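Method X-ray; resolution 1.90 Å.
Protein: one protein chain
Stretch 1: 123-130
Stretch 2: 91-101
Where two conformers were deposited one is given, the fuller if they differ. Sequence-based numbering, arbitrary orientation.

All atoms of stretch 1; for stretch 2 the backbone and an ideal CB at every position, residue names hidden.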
# COMPACT_ATOMS: atom_id res chain seq x y z
N ASP A 123 4.87 30.76 -4.37
CA ASP A 123 3.60 30.32 -3.85
C ASP A 123 3.91 29.87 -2.43
O ASP A 123 4.74 28.99 -2.24
CB ASP A 123 3.14 29.11 -4.66
CG ASP A 123 1.69 29.19 -5.07
OD1 ASP A 123 1.38 28.90 -6.23
OD2 ASP A 123 0.78 29.53 -4.31
N MET A 124 3.22 30.41 -1.43
CA MET A 124 3.51 30.00 -0.03
C MET A 124 2.24 29.54 0.64
O MET A 124 1.20 30.11 0.39
CB MET A 124 4.13 31.16 0.73
CG MET A 124 4.90 30.78 2.02
SD MET A 124 3.85 30.49 3.52
CE MET A 124 3.94 32.08 4.36
N TRP A 125 2.31 28.43 1.38
CA TRP A 125 1.16 27.99 2.17
C TRP A 125 1.65 27.50 3.50
O TRP A 125 2.78 27.03 3.63
CB TRP A 125 0.28 26.93 1.43
CG TRP A 125 0.90 25.58 1.15
CD1 TRP A 125 0.57 24.40 1.74
CD2 TRP A 125 1.89 25.25 0.14
NE1 TRP A 125 1.29 23.36 1.19
CE2 TRP A 125 2.13 23.85 0.23
CE3 TRP A 125 2.62 26.01 -0.80
CZ2 TRP A 125 3.08 23.17 -0.59
CZ3 TRP A 125 3.56 25.35 -1.62
CH2 TRP A 125 3.79 23.94 -1.49
N GLN A 126 0.77 27.60 4.50
CA GLN A 126 1.15 27.25 5.85
C GLN A 126 -0.15 26.99 6.59
O GLN A 126 -1.22 27.40 6.13
CB GLN A 126 1.91 28.42 6.53
CG GLN A 126 0.99 29.68 6.77
CD GLN A 126 1.66 30.73 7.61
OE1 GLN A 126 2.34 31.61 7.10
NE2 GLN A 126 1.44 30.64 8.93
N ALA A 127 -0.01 26.35 7.74
CA ALA A 127 -1.11 26.14 8.66
C ALA A 127 -1.31 27.38 9.51
O ALA A 127 -0.43 28.23 9.61
CB ALA A 127 -0.79 24.94 9.56
N ASP A 128 -2.48 27.47 10.16
CA ASP A 128 -2.74 28.59 11.03
C ASP A 128 -2.18 28.31 12.43
O ASP A 128 -1.48 27.31 12.64
CB ASP A 128 -4.27 28.92 11.06
CG ASP A 128 -5.09 27.89 11.84
OD1 ASP A 128 -4.55 26.90 12.39
OD2 ASP A 128 -6.32 28.00 11.93
N ALA A 129 -2.45 29.21 13.39
CA ALA A 129 -1.91 29.07 14.73
C ALA A 129 -2.50 27.89 15.51
O ALA A 129 -1.99 27.54 16.59
CB ALA A 129 -2.07 30.42 15.57
N ALA A 130 -3.56 27.28 14.99
CA ALA A 130 -4.06 26.03 15.54
C ALA A 130 -3.57 24.78 14.79
O ALA A 130 -4.01 23.67 15.07
CB ALA A 130 -5.63 26.05 15.70
N UNK A 91 0.84 40.56 2.64
CA UNK A 91 0.26 40.02 3.87
C UNK A 91 -0.53 38.75 3.54
O UNK A 91 -1.44 38.77 2.67
CB UNK A 91 -0.64 41.06 4.55
N UNK A 92 -0.21 37.64 4.21
CA UNK A 92 -0.92 36.39 3.97
C UNK A 92 -2.39 36.55 4.35
O UNK A 92 -2.69 37.33 5.29
CB UNK A 92 -0.28 35.24 4.76
N UNK A 93 -3.30 35.88 3.63
CA UNK A 93 -4.74 35.99 3.93
C UNK A 93 -5.06 35.48 5.33
O UNK A 93 -4.75 34.32 5.66
CB UNK A 93 -5.56 35.21 2.90
N UNK A 94 -5.57 36.41 6.17
CA UNK A 94 -5.81 36.11 7.56
C UNK A 94 -7.17 36.71 7.97
O UNK A 94 -7.62 37.69 7.38
CB UNK A 94 -4.67 36.65 8.43
N UNK A 95 -7.78 36.13 8.99
CA UNK A 95 -9.08 36.64 9.44
C UNK A 95 -8.86 37.92 10.24
O UNK A 95 -7.77 38.14 10.74
CB UNK A 95 -9.82 35.60 10.28
N UNK A 96 -9.91 38.75 10.37
CA UNK A 96 -9.75 40.00 11.14
C UNK A 96 -9.35 39.78 12.60
O UNK A 96 -8.82 40.70 13.24
CB UNK A 96 -11.06 40.80 11.10
N UNK A 97 -9.55 38.59 13.12
CA UNK A 97 -9.17 38.31 14.51
C UNK A 97 -8.18 37.15 14.61
O UNK A 97 -8.16 36.41 15.59
CB UNK A 97 -10.42 38.00 15.34
N UNK A 98 -7.38 36.99 13.56
CA UNK A 98 -6.47 35.84 13.48
C UNK A 98 -5.55 35.78 14.69
O UNK A 98 -4.91 36.77 15.01
CB UNK A 98 -5.64 35.90 12.20
N UNK A 99 -5.51 34.65 15.39
CA UNK A 99 -4.59 34.56 16.53
C UNK A 99 -3.19 34.09 16.12
O UNK A 99 -3.01 33.60 15.01
CB UNK A 99 -5.16 33.61 17.58
N UNK A 100 -2.24 34.25 17.05
CA UNK A 100 -0.85 33.85 16.87
C UNK A 100 0.12 35.02 16.88
O UNK A 100 -0.29 36.17 16.87
CB UNK A 100 -0.70 33.08 15.56
N UNK A 101 1.41 34.72 16.94
CA UNK A 101 2.47 35.70 16.97
C UNK A 101 2.72 36.18 15.54
O UNK A 101 2.82 35.36 14.63
CB UNK A 101 3.74 35.12 17.60

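Position 91 lies beyond the reach of stretch 1, whose atoms place no restriction on it; the residue is Thr-91. At position 92 CA-to-CB points toward stretch 1, and the ideal CB stands 5.1 Å from OE1 of Gln-126 and 5.3 Å from CE of Met-124. That gap is too wide for a small side chain to close, so methionine would suit, or a shorter apolar residue such as leucine with less reach, and a polar one could address the amide oxygen. The residue is Met-92. With all three chi angles in m, its chain folds so that CE of Met-92 comes 3.7 Å from CE of Met-124 and 3.6 Å from the backbone O of Met-124, an apolar contact between the two methyl ends.

Positions 93 and 94 find nothing of stretch 1 near their ideal CB atoms. Phi of -61° at 93 is compatible with proline, and Pro-93 is present; 94 is Met-94.

Position 95 also points toward stretch 1, but its ideal CB has no neighbour there within 5.5 Å. OD2 of Asp-128 is 8.5 Å from that CB and off the CA-to-CB line, so a long basic side chain would suit, arginine reaching more easily than lysine. Arg-95 bridges the distance: its NH2 forms a salt bridge with OD2 of Asp-128 at 3.3 Å, although the hydrogen bond included in it is weak, with an angle of only 128°.

Positions 96 and 97 are the middle residues of a type I turn and stay far from stretch 1, leaving the choice wide; they are Asp-96 and Asp-97. Position 98 closes the turn, its N bonded to O of residue 95 at 3.1 Å. CA-to-CB runs sideways, but a long side chain could bend its end toward Asp-128, where a donor would suit and an acid would need a positive charge nearby. Glu-98 finds that charge in a salt bridge, OE2 of Glu-98 to NH2 of Arg-95 at 2.9 Å, while its OE1 accepts from N of Arg-95 at 2.8 Å and from NE of Arg-95 at 2.9 Å. NH2 of Arg-95 thus meets both acids, whose OE2 (Glu-98) and OD2 (Asp-128) lie 4.5 Å apart.

At position 99 CA-to-CB points sideways, with the ideal CB 4.9 Å from CB of Ala-129; small or polar residues are among several that would suit. Ser-99 places OG 4.1 Å from that CB of Ala-129. A water joins its carbonyl O to OE2 of Glu-98 and N of Ala-129.

Position 100 permits no side chain: an ideal CB would lie 3.0 Å from CB of Ala-129, and phi/psi of 115/169 would jam it against the preceding carbonyl. Gly-100 instead packs its CA 3.9 Å from CB of Ala-129. Position 101 turns sideways without contact and holds Asp-101.

Stretch 2, residues 91-101: TMPMRDDESGD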
# COMPACT_ATOMS: atom_id res chain seq x y z
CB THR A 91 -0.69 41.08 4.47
OG1 THR A 91 0.06 42.28 4.73
CG2 THR A 91 -1.20 40.61 5.83
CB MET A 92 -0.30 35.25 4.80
CG MET A 92 1.16 34.85 4.37
SD MET A 92 1.22 34.23 2.67
CE MET A 92 0.60 32.58 2.88
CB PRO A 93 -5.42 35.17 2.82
CG PRO A 93 -4.43 35.28 1.61
CD PRO A 93 -3.05 35.12 2.37
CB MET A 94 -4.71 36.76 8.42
CG MET A 94 -3.39 36.07 8.27
SD MET A 94 -2.10 36.72 9.29
CE MET A 94 -1.67 38.15 8.36
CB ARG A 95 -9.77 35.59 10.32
CG ARG A 95 -10.26 34.41 9.44
CD ARG A 95 -10.50 33.12 10.20
NE ARG A 95 -9.28 32.46 10.68
CZ ARG A 95 -9.28 31.22 11.17
NH1 ARG A 95 -10.42 30.54 11.26
NH2 ARG A 95 -8.16 30.66 11.59
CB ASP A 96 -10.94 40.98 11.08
CG ASP A 96 -12.30 40.33 11.30
OD1 ASP A 96 -12.41 39.27 11.94
OD2 ASP A 96 -13.34 40.86 10.86
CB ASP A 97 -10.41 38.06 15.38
CG ASP A 97 -11.22 36.85 14.93
OD1 ASP A 97 -10.87 36.20 13.88
OD2 ASP A 97 -12.24 36.50 15.56
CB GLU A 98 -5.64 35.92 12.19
CG GLU A 98 -4.97 34.62 11.80
CD GLU A 98 -5.96 33.59 11.31
OE1 GLU A 98 -6.79 33.93 10.44
OE2 GLU A 98 -5.89 32.44 11.82
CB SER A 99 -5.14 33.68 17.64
OG SER A 99 -5.28 32.36 17.19
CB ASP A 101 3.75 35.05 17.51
CG ASP A 101 3.58 34.51 18.95
OD1 ASP A 101 2.91 35.17 19.75
OD2 ASP A 101 4.09 33.44 19.33
O HOH W 1 -4.02 31.55 13.49
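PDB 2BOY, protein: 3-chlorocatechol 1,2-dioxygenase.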